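Local structure of DNA polymerase (Bacillus phage phi29, 2PY5) at residues G532-E540 and G549-K557. The protein replicates the linear phage genome from a protein primer, coupling processive, strand-displacing DNA synthesis to 3'-5' exonucleolytic proofreading. The protein carries 2 engineered substitutions. Residues are numbered along the deposited sequence; the frame is centred on the assembly and turned at random.
Sequences GMTDKIKKE and GFSRKMKPK. With nucleotides of chain B.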
ATOM      1  N   GLY F 532       4.699  -7.758   9.292  1.00 32.97           N
ATOM      2  CA  GLY F 532       3.926  -7.578  10.510  1.00 34.44           C
ATOM      3  C   GLY F 532       4.771  -7.313  11.736  1.00 35.22           C
ATOM      4  O   GLY F 532       4.239  -6.923  12.774  1.00 35.81           O
ATOM      5  N   MET F 533       6.084  -7.524  11.636  1.00 33.42           N
ATOM      6  CA  MET F 533       6.973  -7.271  12.761  1.00 34.68           C
ATOM      7  C   MET F 533       7.177  -5.767  12.871  1.00 35.51           C
ATOM      8  O   MET F 533       7.505  -5.108  11.884  1.00 35.97           O
ATOM      9  CB  MET F 533       8.313  -7.994  12.559  1.00 34.05           C
ATOM     10  CG  MET F 533       9.193  -8.006  13.769  1.00 35.26           C
ATOM     11  SD  MET F 533      10.743  -8.881  13.508  1.00 31.84           S
ATOM     12  CE  MET F 533      10.253 -10.588  13.766  1.00 34.24           C
ATOM     13  N   THR F 534       6.954  -5.219  14.060  1.00 35.02           N
ATOM     14  CA  THR F 534       7.154  -3.787  14.285  1.00 36.72           C
ATOM     15  C   THR F 534       8.640  -3.515  14.447  1.00 34.26           C
ATOM     16  O   THR F 534       9.420  -4.443  14.629  1.00 35.78           O
ATOM     17  CB  THR F 534       6.456  -3.299  15.554  1.00 36.75           C
ATOM     18  OG1 THR F 534       7.108  -3.873  16.692  1.00 37.69           O
ATOM     19  CG2 THR F 534       4.973  -3.686  15.549  1.00 39.23           C
ATOM     20  N   ASP F 535       9.027  -2.244  14.400  1.00 36.01           N
ATOM     21  CA  ASP F 535      10.434  -1.866  14.571  1.00 35.63           C
ATOM     22  C   ASP F 535      10.967  -2.209  15.962  1.00 34.77           C
ATOM     23  O   ASP F 535      12.109  -2.634  16.096  1.00 34.26           O
ATOM     24  CB  ASP F 535      10.652  -0.371  14.282  1.00 38.55           C
ATOM     25  CG  ASP F 535      10.510  -0.030  12.810  1.00 40.54           C
ATOM     26  OD1 ASP F 535      10.822  -0.886  11.950  1.00 41.29           O
ATOM     27  OD2 ASP F 535      10.092   1.110  12.508  1.00 43.75           O
ATOM     28  N   LYS F 536      10.143  -2.032  16.998  1.00 31.95           N
ATOM     29  CA  LYS F 536      10.571  -2.371  18.355  1.00 33.39           C
ATOM     30  C   LYS F 536      10.901  -3.865  18.476  1.00 30.08           C
ATOM     31  O   LYS F 536      11.841  -4.240  19.172  1.00 32.81           O
ATOM     32  CB  LYS F 536       9.502  -1.996  19.397  1.00 34.67           C
ATOM     33  CG  LYS F 536      10.026  -2.072  20.831  1.00 37.19           C
ATOM     34  CD  LYS F 536       8.985  -1.741  21.888  1.00 38.90           C
ATOM     35  CE  LYS F 536       9.657  -1.589  23.258  1.00 41.02           C
ATOM     36  NZ  LYS F 536       8.714  -1.757  24.403  1.00 42.96           N
ATOM     37  N   ILE F 537      10.109  -4.707  17.819  1.00 31.03           N
ATOM     38  CA  ILE F 537      10.352  -6.150  17.831  1.00 28.97           C
ATOM     39  C   ILE F 537      11.612  -6.478  17.010  1.00 29.94           C
ATOM     40  O   ILE F 537      12.414  -7.307  17.416  1.00 30.75           O
ATOM     41  CB  ILE F 537       9.141  -6.948  17.302  1.00 31.39           C
ATOM     42  CG1 ILE F 537       7.938  -6.766  18.240  1.00 30.29           C
ATOM     43  CG2 ILE F 537       9.484  -8.432  17.193  1.00 32.76           C
ATOM     44  CD1 ILE F 537       6.655  -7.389  17.741  1.00 32.72           C
ATOM     45  N   LYS F 538      11.790  -5.787  15.887  1.00 33.02           N
ATOM     46  CA  LYS F 538      13.008  -5.935  15.068  1.00 31.18           C
ATOM     47  C   LYS F 538      14.317  -5.686  15.852  1.00 31.16           C
ATOM     48  O   LYS F 538      15.335  -6.350  15.613  1.00 30.69           O
ATOM     49  CB  LYS F 538      12.931  -5.025  13.834  1.00 32.76           C
ATOM     50  CG  LYS F 538      11.977  -5.535  12.761  1.00 32.12           C
ATOM     51  CD  LYS F 538      12.013  -4.677  11.491  1.00 34.04           C
ATOM     52  CE  LYS F 538      11.333  -5.405  10.329  1.00 36.32           C
ATOM     53  NZ  LYS F 538      11.270  -4.597   9.081  1.00 38.05           N
ATOM     54  N   LYS F 539      14.284  -4.749  16.800  1.00 29.69           N
ATOM     55  CA  LYS F 539      15.413  -4.505  17.701  1.00 31.96           C
ATOM     56  C   LYS F 539      15.823  -5.740  18.525  1.00 30.60           C
ATOM     57  O   LYS F 539      16.981  -5.872  18.914  1.00 31.89           O
ATOM     58  CB  LYS F 539      15.100  -3.342  18.654  1.00 34.05           C
ATOM     59  CG  LYS F 539      16.287  -2.951  19.519  1.00 35.71           C
ATOM     60  CD  LYS F 539      16.071  -1.704  20.336  1.00 35.79           C
ATOM     61  CE  LYS F 539      17.390  -1.282  20.970  1.00 37.35           C
ATOM     62  NZ  LYS F 539      17.228  -0.219  21.996  1.00 38.60           N
ATOM     63  N   GLU F 540      14.874  -6.636  18.773  1.00 31.16           N
ATOM     64  CA  GLU F 540      15.117  -7.827  19.599  1.00 32.88           C
ATOM     65  C   GLU F 540      15.795  -8.951  18.822  1.00 31.08           C
ATOM     66  O   GLU F 540      16.359  -9.879  19.414  1.00 32.26           O
ATOM     67  CB  GLU F 540      13.789  -8.364  20.158  1.00 34.11           C
ATOM     68  CG  GLU F 540      12.872  -7.324  20.823  1.00 37.09           C
ATOM     69  CD  GLU F 540      13.131  -7.153  22.308  1.00 37.39           C
ATOM     70  OE1 GLU F 540      13.580  -8.113  22.959  1.00 38.40           O
ATOM     71  OE2 GLU F 540      12.861  -6.054  22.829  1.00 41.15           O
ATOM     72  N   GLY F 549       9.127 -19.657  15.889  1.00 29.69           N
ATOM     73  CA  GLY F 549       8.793 -19.723  17.319  1.00 29.29           C
ATOM     74  C   GLY F 549       9.212 -18.472  18.079  1.00 27.41           C
ATOM     75  O   GLY F 549       8.759 -18.246  19.198  1.00 28.68           O
ATOM     76  N   PHE F 550      10.081 -17.663  17.476  1.00 26.72           N
ATOM     77  CA  PHE F 550      10.440 -16.364  18.039  1.00 28.03           C
ATOM     78  C   PHE F 550       9.159 -15.603  18.343  1.00 28.41           C
ATOM     79  O   PHE F 550       8.303 -15.463  17.465  1.00 25.63           O
ATOM     80  CB  PHE F 550      11.313 -15.573  17.042  1.00 27.34           C
ATOM     81  CG  PHE F 550      11.606 -14.146  17.461  1.00 30.69           C
ATOM     82  CD1 PHE F 550      12.837 -13.814  18.023  1.00 29.74           C
ATOM     83  CD2 PHE F 550      10.670 -13.132  17.254  1.00 29.12           C
ATOM     84  CE1 PHE F 550      13.113 -12.498  18.397  1.00 31.22           C
ATOM     85  CE2 PHE F 550      10.936 -11.823  17.629  1.00 28.88           C
ATOM     86  CZ  PHE F 550      12.167 -11.509  18.198  1.00 27.23           C
ATOM     87  N   SER F 551       9.023 -15.112  19.578  1.00 29.34           N
ATOM     88  CA  SER F 551       7.790 -14.455  20.015  1.00 30.36           C
ATOM     89  C   SER F 551       8.058 -13.282  20.957  1.00 29.84           C
ATOM     90  O   SER F 551       8.928 -13.365  21.819  1.00 29.71           O
ATOM     91  CB  SER F 551       6.867 -15.470  20.712  1.00 30.12           C
ATOM     92  OG  SER F 551       5.609 -14.900  21.032  1.00 32.64           O
ATOM     93  N   ARG F 552       7.297 -12.202  20.783  1.00 28.15           N
ATOM     94  CA  ARG F 552       7.348 -11.046  21.675  1.00 30.03           C
ATOM     95  C   ARG F 552       5.938 -10.485  21.840  1.00 32.31           C
ATOM     96  O   ARG F 552       5.194 -10.370  20.866  1.00 30.76           O
ATOM     97  CB  ARG F 552       8.275  -9.954  21.122  1.00 31.63           C
ATOM     98  CG  ARG F 552       9.753 -10.326  21.038  1.00 31.64           C
ATOM     99  CD  ARG F 552      10.381 -10.508  22.417  1.00 32.41           C
ATOM    100  NE  ARG F 552      11.829 -10.696  22.337  1.00 30.81           N
ATOM    101  CZ  ARG F 552      12.440 -11.845  22.060  1.00 31.86           C
ATOM    102  NH1 ARG F 552      11.742 -12.946  21.820  1.00 31.13           N
ATOM    103  NH2 ARG F 552      13.766 -11.895  22.014  1.00 32.55           N
ATOM    104  N   LYS F 553       5.569 -10.134  23.068  1.00 31.97           N
ATOM    105  CA  LYS F 553       4.252  -9.554  23.325  1.00 32.86           C
ATOM    106  C   LYS F 553       4.336  -8.038  23.227  1.00 31.76           C
ATOM    107  O   LYS F 553       4.187  -7.316  24.216  1.00 30.07           O
ATOM    108  CB  LYS F 553       3.724  -9.991  24.688  1.00 34.57           C
ATOM    109  CG  LYS F 553       2.263  -9.705  24.867  1.00 37.94           C
ATOM    110  CD  LYS F 553       1.766 -10.214  26.205  1.00 40.84           C
ATOM    111  CE  LYS F 553       0.334  -9.797  26.451  1.00 43.62           C
ATOM    112  NZ  LYS F 553      -0.512  -9.978  25.236  1.00 44.74           N
ATOM    113  N   MET F 554       4.575  -7.575  22.006  1.00 31.50           N
ATOM    114  CA  MET F 554       4.941  -6.193  21.754  1.00 32.71           C
ATOM    115  C   MET F 554       4.260  -5.603  20.527  1.00 33.08           C
ATOM    116  O   MET F 554       4.609  -4.493  20.126  1.00 35.43           O
ATOM    117  CB  MET F 554       6.451  -6.094  21.551  1.00 32.92           C
ATOM    118  CG  MET F 554       7.281  -6.572  22.715  1.00 33.50           C
ATOM    119  SD  MET F 554       9.038  -6.412  22.358  1.00 34.60           S
ATOM    120  CE  MET F 554       9.389  -4.827  23.099  1.00 37.10           C
ATOM    121  N   LYS F 555       3.300  -6.316  19.935  1.00 31.72           N
ATOM    122  CA  LYS F 555       2.652  -5.834  18.715  1.00 31.75           C
ATOM    123  C   LYS F 555       1.334  -5.163  19.046  1.00 32.05           C
ATOM    124  O   LYS F 555       0.403  -5.825  19.489  1.00 34.16           O
ATOM    125  CB  LYS F 555       2.411  -6.956  17.705  1.00 33.63           C
ATOM    126  CG  LYS F 555       1.966  -6.436  16.327  1.00 36.59           C
ATOM    127  CD  LYS F 555       1.584  -7.569  15.416  1.00 39.81           C
ATOM    128  CE  LYS F 555       1.202  -7.079  14.021  1.00 41.95           C
ATOM    129  NZ  LYS F 555       1.224  -8.197  13.036  1.00 45.33           N
ATOM    130  N   PRO F 556       1.254  -3.845  18.826  1.00 32.67           N
ATOM    131  CA  PRO F 556      -0.014  -3.154  19.058  1.00 32.76           C
ATOM    132  C   PRO F 556      -1.128  -3.675  18.144  1.00 32.71           C
ATOM    133  O   PRO F 556      -0.926  -3.792  16.919  1.00 34.98           O
ATOM    134  CB  PRO F 556       0.315  -1.694  18.722  1.00 35.21           C
ATOM    135  CG  PRO F 556       1.775  -1.590  18.754  1.00 35.39           C
ATOM    136  CD  PRO F 556       2.315  -2.921  18.396  1.00 34.13           C
ATOM    137  N   LYS F 557      -2.269  -3.998  18.750  1.00 31.91           N
ATOM    138  CA  LYS F 557      -3.482  -4.390  18.038  1.00 30.94           C
ATOM    139  C   LYS F 557      -4.625  -3.476  18.477  1.00 28.51           C
ATOM    140  O   LYS F 557      -4.853  -3.308  19.663  1.00 30.24           O
ATOM    141  CB  LYS F 557      -3.844  -5.834  18.366  1.00 32.80           C
TER
ATOM    142  O5'  DG B   1       4.679 -15.495   8.141  1.00 77.06           O
ATOM    143  C5'  DG B   1       4.078 -15.084   9.378  1.00 76.17           C
ATOM    144  C4'  DG B   1       2.730 -14.427   9.153  1.00 74.69           C
ATOM    145  O4'  DG B   1       2.882 -13.301   8.259  1.00 73.74           O
ATOM    146  C3'  DG B   1       1.679 -15.325   8.492  1.00 74.16           C
ATOM    147  O3'  DG B   1       0.701 -15.842   9.436  1.00 74.62           O
ATOM    148  C2'  DG B   1       1.084 -14.462   7.371  1.00 73.12           C
ATOM    149  C1'  DG B   1       1.626 -13.065   7.670  1.00 71.23           C
ATOM    150  N9   DG B   1       1.826 -12.159   6.537  1.00 70.58           N
ATOM    151  C8   DG B   1       2.162 -12.467   5.237  1.00 70.10           C
ATOM    152  N7   DG B   1       2.275 -11.422   4.466  1.00 70.04           N
ATOM    153  C5   DG B   1       1.998 -10.350   5.305  1.00 70.05           C
ATOM    154  C6   DG B   1       1.962  -8.959   5.037  1.00 69.83           C
ATOM    155  O6   DG B   1       2.179  -8.379   3.962  1.00 70.07           O
ATOM    156  N1   DG B   1       1.638  -8.219   6.174  1.00 69.63           N
ATOM    157  C2   DG B   1       1.379  -8.746   7.418  1.00 69.84           C
ATOM    158  N2   DG B   1       1.085  -7.870   8.393  1.00 69.85           N
ATOM    159  N3   DG B   1       1.408 -10.048   7.682  1.00 69.71           N
ATOM    160  C4   DG B   1       1.723 -10.787   6.585  1.00 69.98           C
TER
HETATM  161  O   HOH W   1       6.213  -2.883  18.871  1.00 33.98           O
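Ile-537 meets the strand segment with both of its branches. Its CG1 lies 3.7 Å from Met-554 CB, the two side chains sliding past each other in opposite directions, while CG2 reaches Phe-550 CE2, also at 3.7 Å, in the plane of the ring and at its edge. The first torsion explains this division: at chi1 -65° CG2 stands opposite the backbone N and is directed to the phenyl ring, leaving CG1 and CD1 for Met-554. Glu-540 adds its CB to the same ring edge, beside CZ, and Met-533 CE comes in obliquely.

A salt bridge flanks this apolar cluster. Arg-552 NE donates to Glu-540 OE1 over 3.2 Å with a nearly straight N-H...O angle of 176°; the oxygen is approached from above the carboxylate plane, which stands 76° from that of the guanidinium. Arg-552 NH1 donates to Ser-551 O at 2.8 Å and lies above one face of Phe-550, offset toward the rim; both bonds run in the guanidinium plane, which should limit its rotation. The extended Lys-555 side chain makes a weak NZ bond to Gly-532 O. One water ties the Thr-534 hydroxyl to the strand, 2.6 Å from OG1 and donating to Met-554 O.

The contact packs the short helix 535-538 against strand 551-561 of the C-terminal beta hairpin, paired with strand 564-573, in the thumb subdomain of the polymerization domain. A classic beta bulge places Met-554 and Lys-555 both opposite Asp-570, and Phe-572 from the partner strand also touches Ile-537 and Met-533.

Thr-534 is the helix N-cap: its OG1 accepts a weak bond from Ile-537 N. In the single-stranded DNA, N2 of DG1 of chain B is 3.6 Å from Gly-532 CA, and Pro-556 packs on a thymine base.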